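Local structure of carbohydrate esterase family 2 (CE2) (Chaetomium olivicolor, 4XVH) at residues P18-S23 with L79-E84; N42-V47 with I54-F59. The protein probably removes acetyl groups from xylan and related polysaccharides, pairing a jelly-roll domain with an SGNH-type hydrolase domain as an esterase of family 2. One frame throughout, in Å; residues are numbered along the deposited sequence. Where two conformers were deposited one is given.

Contact 1 and contact 2 occupy neighbouring places in one antiparallel sheet of the N-terminal jelly roll, with their centres about 9 Å apart. Strand 73-81 lies between strands 21-28 and 44-48, and strand 54-56 pairs with the far side of 44-48. The two contacts are tied directly: Arg80 O lies 2.8 Å from Asp45 N, probably accepting its hydrogen bond, and Arg81 NH1 similarly reaches Asn42 OD1 at 2.8 Å. Contact 1 is nearer to the pocket that holds the polyether ligand. The side chain of Glu84 lies about 5 Å from that ligand and that of Asn42 about 8 Å; Glu84 OE2 is also hydrogen-bonded to Ser162, which lines the pocket.

Contact 1: P18-S23 with L79-E84; sequences PGTGVS and LRRRSE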
loop_
_atom_site.group_PDB
_atom_site.type_symbol
_atom_site.label_atom_id
_atom_site.label_comp_id
_atom_site.label_asym_id
_atom_site.label_seq_id
_atom_site.Cartn_x
_atom_site.Cartn_y
_atom_site.Cartn_z
ATOM N N PRO A 18 2.951 2.209 -4.300
ATOM C CA PRO A 18 1.577 2.712 -4.316
ATOM C C PRO A 18 1.398 3.783 -3.259
ATOM O O PRO A 18 2.014 3.692 -2.187
ATOM C CB PRO A 18 0.729 1.478 -3.949
ATOM C CG PRO A 18 1.598 0.297 -4.303
ATOM C CD PRO A 18 3.001 0.777 -3.954
ATOM N N GLY A 19 0.573 4.781 -3.553
ATOM C CA GLY A 19 0.239 5.791 -2.554
ATOM C C GLY A 19 1.261 6.903 -2.470
ATOM O O GLY A 19 0.984 7.918 -1.822
ATOM N N THR A 20 2.431 6.746 -3.107
ATOM C CA THR A 20 3.439 7.806 -2.979
ATOM C C THR A 20 3.043 9.053 -3.774
ATOM O O THR A 20 2.271 8.980 -4.740
ATOM C CB THR A 20 4.830 7.348 -3.444
ATOM O OG1 THR A 20 4.734 6.762 -4.745
ATOM C CG2 THR A 20 5.408 6.325 -2.421
ATOM N N GLY A 21 3.586 10.204 -3.399
ATOM C CA GLY A 21 3.180 11.423 -4.079
ATOM C C GLY A 21 3.660 12.685 -3.417
ATOM O O GLY A 21 4.732 12.692 -2.800
ATOM N N VAL A 22 2.906 13.772 -3.567
ATOM C CA VAL A 22 3.371 15.060 -3.040
ATOM C C VAL A 22 2.196 15.870 -2.530
ATOM O O VAL A 22 1.045 15.695 -2.996
ATOM C CB VAL A 22 4.136 15.899 -4.098
ATOM C CG1 VAL A 22 5.457 15.224 -4.516
ATOM C CG2 VAL A 22 3.241 16.189 -5.329
ATOM N N SER A 23 2.459 16.721 -1.545
ATOM C CA SER A 23 1.455 17.628 -1.024
ATOM C C SER A 23 2.046 19.031 -0.961
ATOM O O SER A 23 3.186 19.200 -0.508
ATOM C CB SER A 23 0.978 17.168 0.370
ATOM O OG SER A 23 0.360 18.224 1.103
ATOM N N LEU A 79 -1.247 14.947 -4.501
ATOM C CA LEU A 79 -1.137 13.926 -5.539
ATOM C C LEU A 79 -0.759 12.592 -4.934
ATOM O O LEU A 79 0.257 12.510 -4.221
ATOM C CB LEU A 79 -0.055 14.321 -6.562
ATOM C CG LEU A 79 0.243 13.323 -7.690
ATOM C CD1 LEU A 79 -0.873 13.410 -8.708
ATOM C CD2 LEU A 79 1.591 13.613 -8.378
ATOM N N ARG A 80 -1.511 11.543 -5.253
ATOM C CA ARG A 80 -1.140 10.217 -4.797
ATOM C C ARG A 80 -1.265 9.134 -5.861
ATOM O O ARG A 80 -2.260 9.104 -6.593
ATOM C CB ARG A 80 -1.979 9.845 -3.603
ATOM C CG ARG A 80 -1.412 10.434 -2.315
ATOM C CD ARG A 80 -2.216 9.936 -1.214
ATOM N NE ARG A 80 -1.919 10.504 0.103
ATOM C CZ ARG A 80 -0.919 10.130 0.897
ATOM N NH1 ARG A 80 -0.012 9.261 0.477
ATOM N NH2 ARG A 80 -0.808 10.660 2.105
ATOM N N ARG A 81 -0.264 8.285 -5.978
ATOM C CA ARG A 81 -0.278 7.177 -6.888
ATOM C C ARG A 81 -1.349 6.180 -6.496
ATOM O O ARG A 81 -1.380 5.729 -5.413
ATOM C CB ARG A 81 1.038 6.431 -6.843
ATOM C CG ARG A 81 1.891 6.492 -8.065
ATOM C CD ARG A 81 3.253 5.937 -7.771
ATOM N NE ARG A 81 3.555 4.582 -8.158
ATOM C CZ ARG A 81 3.507 4.109 -9.380
ATOM N NH1 ARG A 81 3.023 4.829 -10.338
ATOM N NH2 ARG A 81 3.875 2.896 -9.617
ATOM N N ARG A 82 -2.139 5.780 -7.451
ATOM C CA ARG A 82 -3.146 4.743 -7.242
ATOM C C ARG A 82 -2.561 3.338 -7.461
ATOM O O ARG A 82 -3.079 2.350 -6.922
ATOM C CB ARG A 82 -4.311 4.931 -8.237
ATOM C CG ARG A 82 -5.116 6.207 -8.055
ATOM C CD ARG A 82 -5.833 6.581 -9.330
ATOM N NE ARG A 82 -6.773 5.565 -9.807
ATOM C CZ ARG A 82 -8.037 5.435 -9.374
ATOM N NH1 ARG A 82 -8.540 6.257 -8.454
ATOM N NH2 ARG A 82 -8.829 4.490 -9.895
ATOM N N SER A 83 -1.527 3.264 -8.309
ATOM C CA SER A 83 -1.070 2.005 -8.885
ATOM C C SER A 83 0.308 1.588 -8.395
ATOM O O SER A 83 0.885 2.232 -7.505
ATOM C CB SER A 83 -1.061 2.099 -10.426
ATOM O OG SER A 83 -0.262 3.191 -10.859
ATOM N N GLU A 84 0.869 0.538 -8.994
ATOM C CA GLU A 84 2.022 -0.131 -8.377
ATOM C C GLU A 84 3.221 -0.260 -9.329
ATOM O O GLU A 84 3.080 -0.118 -10.543
ATOM C CB GLU A 84 1.595 -1.523 -7.879
ATOM C CG GLU A 84 1.301 -2.489 -9.056
ATOM C CD GLU A 84 0.899 -3.873 -8.570
ATOM O OE1 GLU A 84 1.763 -4.561 -7.955
ATOM O OE2 GLU A 84 -0.282 -4.247 -8.783
#
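Arg80 and Arg81 leave their strand in different directions and meet 18-23 in different ways. Arg80 is extended from CG to NE, then turns its guanidinium back so that NH1 donates to Gly19 O at 2.8 Å; the oxygen lies only 8° out of the guanidinium plane. Arg81 instead runs alongside Thr20, both side chains pointing the same way, with CD 3.5 Å from OG1. The polar ends look elsewhere: Thr20 OG1 bonds to Trp17 O, while the Arg81 guanidinium is held by Asn42, Gly88 and Ser16. The backbones pair antiparallel, joining strands 21-28 and 73-81 inside one sheet of the jelly roll. Val22 and Leu79 are its hydrogen-bonded pair, bound both ways, and their side chains lie side by side with Val22 CG2 4.0 Å from Leu79 CB. Gly21 faces Arg80 in the adjoining non-hydrogen-bonded pair; a CB here would collide with Leu79 O, and glycine lets its CA approach that oxygen to 3.1 Å. Further along, Arg81 N donates to Thr20 O at 2.9 Å, and Gly19, whose positive phi of 84° favours glycine, gives its N-H to Arg81 O. Beyond the strand, the compact Pro18 ring crosses the Glu84 side chain obliquely, CG 4.0 Å from CB, and Pro18 CA makes a CA-H...O contact with Ser83 O at 3.3 Å.

Contact 2: N42-V47 with I54-F59; sequences NSVDLV and IVISDF
Phe59 has CG anti to its own carbonyl carbon (chi1 -45°), and Val44 has CG1 anti to its carbonyl carbon (chi1 -60°), which leaves CG2 between the backbone N and that carbon; with these torsions the CG2 methyl lies at the edge of the ring, in its plane, 3.9 Å from CE1. On CE2 the same ring meets Asn42 CB at 3.7 Å, while CZ touches both Val44 methyls. An alanine in place of Phe59 would probably leave a gap beside Val44 and Asn42, and would take from Ile64 and Ile90 the ring that packs on them. Val44 CG2 also sits 3.8 Å from Ile56 CB, the two side chains crossing, and Leu46 CB reaches Ile56 CD1 at 4.1 Å. These branched and aliphatic residues suit one face of a beta hairpin, strands 44-48 and 54-56, whose hydrogen-bonded pairs Val44-Ile56 and Leu46-Ile54 each make two backbone bonds. The other face differs: Asp45 and Val55 lie side by side, with OD1 3.7 Å from CG2. Past the strands, a water accepts from Asn42 N at 2.8 Å and lies 2.6 Å from Ser57 O. The hairpin thus has two chemistries, an apolar side turned to Ile64 and Ile90 of the second sheet in the sandwich, and an opposite side where the Asp45 carboxylate forms a salt bridge with Arg82, so that its negative charge is probably balanced at least in part.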
loop_
_atom_site.group_PDB
_atom_site.type_symbol
_atom_site.label_atom_id
_atom_site.label_comp_id
_atom_site.label_asym_id
_atom_site.label_seq_id
_atom_site.Cartn_x
_atom_site.Cartn_y
_atom_site.Cartn_z
ATOM N N ASN A 42 0.383 3.975 -15.381
ATOM C CA ASN A 42 0.283 4.551 -14.043
ATOM C C ASN A 42 -1.072 5.183 -13.887
ATOM O O ASN A 42 -1.694 5.532 -14.895
ATOM C CB ASN A 42 1.352 5.632 -13.815
ATOM C CG ASN A 42 2.746 5.118 -14.014
ATOM O OD1 ASN A 42 3.349 4.565 -13.096
ATOM N ND2 ASN A 42 3.261 5.258 -15.234
ATOM N N SER A 43 -1.521 5.399 -12.651
ATOM C CA SER A 43 -2.626 6.347 -12.473
ATOM C C SER A 43 -2.453 6.999 -11.127
ATOM O O SER A 43 -1.837 6.427 -10.234
ATOM C CB SER A 43 -4.006 5.688 -12.589
ATOM O OG SER A 43 -4.255 4.783 -11.539
ATOM N N VAL A 44 -2.971 8.207 -11.010
ATOM C CA VAL A 44 -2.827 8.991 -9.811
ATOM C C VAL A 44 -4.157 9.633 -9.524
ATOM O O VAL A 44 -4.969 9.843 -10.456
ATOM C CB VAL A 44 -1.745 10.122 -9.962
ATOM C CG1 VAL A 44 -0.361 9.548 -10.280
ATOM C CG2 VAL A 44 -2.188 11.113 -11.050
ATOM N N ASP A 45 -4.370 9.940 -8.248
ATOM C CA ASP A 45 -5.426 10.843 -7.791
ATOM C C ASP A 45 -4.845 12.230 -7.618
ATOM O O ASP A 45 -3.826 12.371 -6.933
ATOM C CB ASP A 45 -5.990 10.401 -6.439
ATOM C CG ASP A 45 -6.998 9.288 -6.541
ATOM O OD1 ASP A 45 -7.339 8.857 -7.670
ATOM O OD2 ASP A 45 -7.492 8.873 -5.466
ATOM N N LEU A 46 -5.493 13.253 -8.158
ATOM C CA LEU A 46 -5.080 14.630 -7.870
ATOM C C LEU A 46 -6.203 15.281 -7.073
ATOM O O LEU A 46 -7.346 15.362 -7.571
ATOM C CB LEU A 46 -4.790 15.396 -9.176
ATOM C CG LEU A 46 -4.347 16.855 -8.996
ATOM C CD1 LEU A 46 -2.911 16.913 -8.473
ATOM C CD2 LEU A 46 -4.489 17.594 -10.319
ATOM N N VAL A 47 -5.921 15.700 -5.838
ATOM C CA VAL A 47 -6.960 16.240 -4.969
ATOM C C VAL A 47 -6.694 17.731 -4.748
ATOM O O VAL A 47 -5.632 18.114 -4.261
ATOM C CB VAL A 47 -7.039 15.500 -3.611
ATOM C CG1 VAL A 47 -7.872 16.303 -2.622
ATOM C CG2 VAL A 47 -7.635 14.075 -3.813
ATOM N N ILE A 54 -9.245 13.745 -8.736
ATOM C CA ILE A 54 -9.263 13.750 -10.197
ATOM C C ILE A 54 -8.391 12.584 -10.596
ATOM O O ILE A 54 -7.225 12.527 -10.191
ATOM C CB ILE A 54 -8.729 15.056 -10.799
ATOM C CG1 ILE A 54 -9.501 16.258 -10.207
ATOM C CG2 ILE A 54 -8.813 15.004 -12.333
ATOM C CD1 ILE A 54 -8.921 17.641 -10.573
ATOM N N VAL A 55 -8.957 11.622 -11.319
ATOM C CA VAL A 55 -8.197 10.417 -11.652
ATOM C C VAL A 55 -7.496 10.604 -12.981
ATOM O O VAL A 55 -8.146 10.878 -14.007
ATOM C CB VAL A 55 -9.086 9.170 -11.712
ATOM C CG1 VAL A 55 -8.239 7.943 -12.063
ATOM C CG2 VAL A 55 -9.820 8.990 -10.367
ATOM N N ILE A 56 -6.173 10.479 -12.962
ATOM C CA ILE A 56 -5.377 10.709 -14.144
ATOM C C ILE A 56 -4.559 9.466 -14.457
ATOM O O ILE A 56 -3.899 8.945 -13.567
ATOM C CB ILE A 56 -4.450 11.905 -13.938
ATOM C CG1 ILE A 56 -5.259 13.142 -13.565
ATOM C CG2 ILE A 56 -3.623 12.182 -15.203
ATOM C CD1 ILE A 56 -4.375 14.294 -13.083
ATOM N N SER A 57 -4.620 8.986 -15.699
ATOM C CA SER A 57 -3.848 7.802 -16.075
ATOM C C SER A 57 -3.110 8.012 -17.389
ATOM O O SER A 57 -2.391 7.135 -17.840
ATOM C CB SER A 57 -4.736 6.560 -16.174
ATOM O OG SER A 57 -5.664 6.670 -17.230
ATOM N N ASP A 58 -3.279 9.191 -17.981
ATOM C CA ASP A 58 -2.507 9.566 -19.154
ATOM C C ASP A 58 -1.689 10.801 -18.853
ATOM O O ASP A 58 -2.218 11.831 -18.443
ATOM C CB ASP A 58 -3.412 9.804 -20.351
ATOM C CG ASP A 58 -3.577 8.561 -21.194
ATOM O OD1 ASP A 58 -3.566 7.448 -20.616
ATOM O OD2 ASP A 58 -3.693 8.700 -22.443
ATOM N N PHE A 59 -0.385 10.676 -19.017
ATOM C CA PHE A 59 0.523 11.778 -18.773
ATOM C C PHE A 59 1.203 12.094 -20.090
ATOM O O PHE A 59 2.287 11.559 -20.401
ATOM C CB PHE A 59 1.528 11.415 -17.693
ATOM C CG PHE A 59 0.902 10.752 -16.508
ATOM C CD1 PHE A 59 0.468 11.503 -15.435
ATOM C CD2 PHE A 59 0.705 9.382 -16.494
ATOM C CE1 PHE A 59 -0.130 10.895 -14.338
ATOM C CE2 PHE A 59 0.100 8.773 -15.421
ATOM C CZ PHE A 59 -0.315 9.534 -14.339
HETATM O O HOH W 1 -0.475 5.391 -17.700
#